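PDB 2AWI: PrgX from Enterococcus faecalis, which acts as the receptor for the peptide sex pheromone cCF10 in the regulation of conjugation and probably binds DNA as a repressor. Local coordinates for residues 240-245 / 255-260. The protein carries 1 engineered substitution. Sequence-based numbering, arbitrary orientation.
Sequences KQIYQF and LNAVNI
The carboxamides of Gln-241 and Asn-256 meet with their planes turned 71° apart. Asn-256 ND2 comes in over one face of the Gln-241 amide, 51° out of the carbonyl plane, while the acceptor lies almost within the plane of the Asn-256 amide. The resulting hydrogen bond, Asn-256 ND2 to Gln-241 OE1, is short at 2.7 Å and moderately bent (N-H...O 156°). Asn-256 CB lies on the same face, 3.1 Å from Gln-241 OE1. The Gln-244 carboxamide occupies the opposite face, its NE2 hydrogen-bonded to Ser-253 OG. The glutamine chain is bent at chi2, which turns CD back beside Asn-256. Gln-241 NE2 makes a weak hydrogen bond to Asn-237 OD1, one turn earlier. The two segments belong to consecutive helices, 230-248 and 251-266, which form an antiparallel helical hairpin in the C-terminal TPR-type region; the local axes approach to 8.7 Å. Small Ala-257 sits where the backbones come nearest, its CB 3.9 Å from Gln-241 CB. The end of Ile-242 reaches the same methyl, CD1 3.6 Å from Ala-257 CB, and continues the apolar layer onto Leu-280 and Ile-283 of helix 270-286. Ile-260 CD1 brushes Gln-241 CG at 4.5 Å. Asn-256 also packs on Ile-266 of a second subunit, and Asn-259 OD1 hydrogen-bonds to Asn-259 ND2 of that subunit.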
loop_
_atom_site.group_PDB
_atom_site.type_symbol
_atom_site.label_atom_id
_atom_site.label_comp_id
_atom_site.label_asym_id
_atom_site.label_seq_id
_atom_site.Cartn_x
_atom_site.Cartn_y
_atom_site.Cartn_z
ATOM N N LYS A 240 -13.078 16.093 -3.035
ATOM C CA LYS A 240 -13.988 15.434 -3.959
ATOM C C LYS A 240 -14.075 13.962 -3.564
ATOM O O LYS A 240 -15.155 13.371 -3.569
ATOM C CB LYS A 240 -13.468 15.569 -5.391
ATOM C CG LYS A 240 -14.316 14.887 -6.449
ATOM C CD LYS A 240 -13.648 14.993 -7.813
ATOM C CE LYS A 240 -14.370 14.173 -8.867
ATOM N NZ LYS A 240 -13.664 14.230 -10.183
ATOM N N GLN A 241 -12.934 13.371 -3.217
ATOM C CA GLN A 241 -12.904 11.973 -2.805
ATOM C C GLN A 241 -13.741 11.822 -1.534
ATOM O O GLN A 241 -14.433 10.824 -1.351
ATOM C CB GLN A 241 -11.464 11.515 -2.543
ATOM C CG GLN A 241 -10.564 11.484 -3.777
ATOM C CD GLN A 241 -11.114 10.611 -4.890
ATOM O OE1 GLN A 241 -11.445 9.446 -4.677
ATOM N NE2 GLN A 241 -11.210 11.173 -6.089
ATOM N N ILE A 242 -13.672 12.819 -0.657
ATOM C CA ILE A 242 -14.445 12.789 0.577
ATOM C C ILE A 242 -15.929 12.949 0.237
ATOM O O ILE A 242 -16.783 12.309 0.839
ATOM C CB ILE A 242 -14.010 13.914 1.528
ATOM C CG1 ILE A 242 -12.551 13.705 1.933
ATOM C CG2 ILE A 242 -14.922 13.962 2.749
ATOM C CD1 ILE A 242 -12.287 12.383 2.640
ATOM N N TYR A 243 -16.222 13.809 -0.735
ATOM C CA TYR A 243 -17.592 14.042 -1.178
ATOM C C TYR A 243 -18.206 12.725 -1.654
ATOM O O TYR A 243 -19.343 12.406 -1.310
ATOM C CB TYR A 243 -17.613 15.049 -2.330
ATOM C CG TYR A 243 -18.966 15.198 -3.002
ATOM C CD1 TYR A 243 -19.967 15.983 -2.433
ATOM C CD2 TYR A 243 -19.251 14.542 -4.201
ATOM C CE1 TYR A 243 -21.219 16.113 -3.038
ATOM C CE2 TYR A 243 -20.504 14.666 -4.815
ATOM C CZ TYR A 243 -21.482 15.453 -4.224
ATOM O OH TYR A 243 -22.727 15.577 -4.804
ATOM N N GLN A 244 -17.445 11.974 -2.447
ATOM C CA GLN A 244 -17.896 10.694 -2.987
ATOM C C GLN A 244 -18.125 9.659 -1.890
ATOM O O GLN A 244 -19.010 8.815 -2.002
ATOM C CB GLN A 244 -16.873 10.155 -3.990
ATOM C CG GLN A 244 -16.626 11.070 -5.180
ATOM C CD GLN A 244 -15.523 10.564 -6.102
ATOM O OE1 GLN A 244 -15.193 11.204 -7.103
ATOM N NE2 GLN A 244 -14.946 9.414 -5.767
ATOM N N PHE A 245 -17.318 9.721 -0.837
ATOM C CA PHE A 245 -17.451 8.790 0.270
ATOM C C PHE A 245 -18.718 9.136 1.046
ATOM O O PHE A 245 -19.520 8.259 1.391
ATOM C CB PHE A 245 -16.238 8.892 1.199
ATOM C CG PHE A 245 -16.274 7.931 2.358
ATOM C CD1 PHE A 245 -16.149 6.558 2.151
ATOM C CD2 PHE A 245 -16.434 8.400 3.657
ATOM C CE1 PHE A 245 -16.182 5.664 3.222
ATOM C CE2 PHE A 245 -16.469 7.519 4.737
ATOM C CZ PHE A 245 -16.342 6.145 4.520
ATOM N N LEU A 255 -9.746 5.634 0.374
ATOM C CA LEU A 255 -8.338 5.335 0.185
ATOM C C LEU A 255 -7.677 6.437 -0.647
ATOM O O LEU A 255 -6.584 6.894 -0.316
ATOM C CB LEU A 255 -8.176 3.983 -0.510
ATOM C CG LEU A 255 -8.829 2.805 0.221
ATOM C CD1 LEU A 255 -8.543 1.513 -0.537
ATOM C CD2 LEU A 255 -8.294 2.722 1.650
ATOM N N ASN A 256 -8.341 6.864 -1.722
ATOM C CA ASN A 256 -7.800 7.921 -2.568
ATOM C C ASN A 256 -7.501 9.153 -1.712
ATOM O O ASN A 256 -6.426 9.746 -1.809
ATOM C CB ASN A 256 -8.787 8.299 -3.681
ATOM C CG ASN A 256 -8.928 7.216 -4.750
ATOM O OD1 ASN A 256 -8.022 6.416 -4.967
ATOM N ND2 ASN A 256 -10.063 7.210 -5.439
ATOM N N ALA A 257 -8.458 9.524 -0.864
ATOM C CA ALA A 257 -8.298 10.679 0.009
ATOM C C ALA A 257 -7.100 10.496 0.927
ATOM O O ALA A 257 -6.286 11.407 1.069
ATOM C CB ALA A 257 -9.562 10.901 0.833
ATOM N N VAL A 258 -6.993 9.326 1.553
ATOM C CA VAL A 258 -5.876 9.055 2.456
ATOM C C VAL A 258 -4.562 9.101 1.673
ATOM O O VAL A 258 -3.548 9.614 2.150
ATOM C CB VAL A 258 -6.006 7.655 3.131
ATOM C CG1 VAL A 258 -4.847 7.428 4.104
ATOM C CG2 VAL A 258 -7.338 7.546 3.875
ATOM N N ASN A 259 -4.598 8.577 0.456
ATOM C CA ASN A 259 -3.422 8.549 -0.391
ATOM C C ASN A 259 -2.980 9.964 -0.773
ATOM O O ASN A 259 -1.782 10.245 -0.911
ATOM C CB ASN A 259 -3.715 7.717 -1.634
ATOM C CG ASN A 259 -2.510 7.560 -2.515
ATOM O OD1 ASN A 259 -1.386 7.419 -2.032
ATOM N ND2 ASN A 259 -2.733 7.571 -3.822
ATOM N N ILE A 260 -3.947 10.861 -0.930
ATOM C CA ILE A 260 -3.618 12.233 -1.265
ATOM C C ILE A 260 -2.988 12.920 -0.051
ATOM O O ILE A 260 -2.020 13.672 -0.191
ATOM C CB ILE A 260 -4.869 12.987 -1.750
ATOM C CG1 ILE A 260 -5.255 12.454 -3.138
ATOM C CG2 ILE A 260 -4.611 14.492 -1.787
ATOM C CD1 ILE A 260 -6.434 13.142 -3.761
#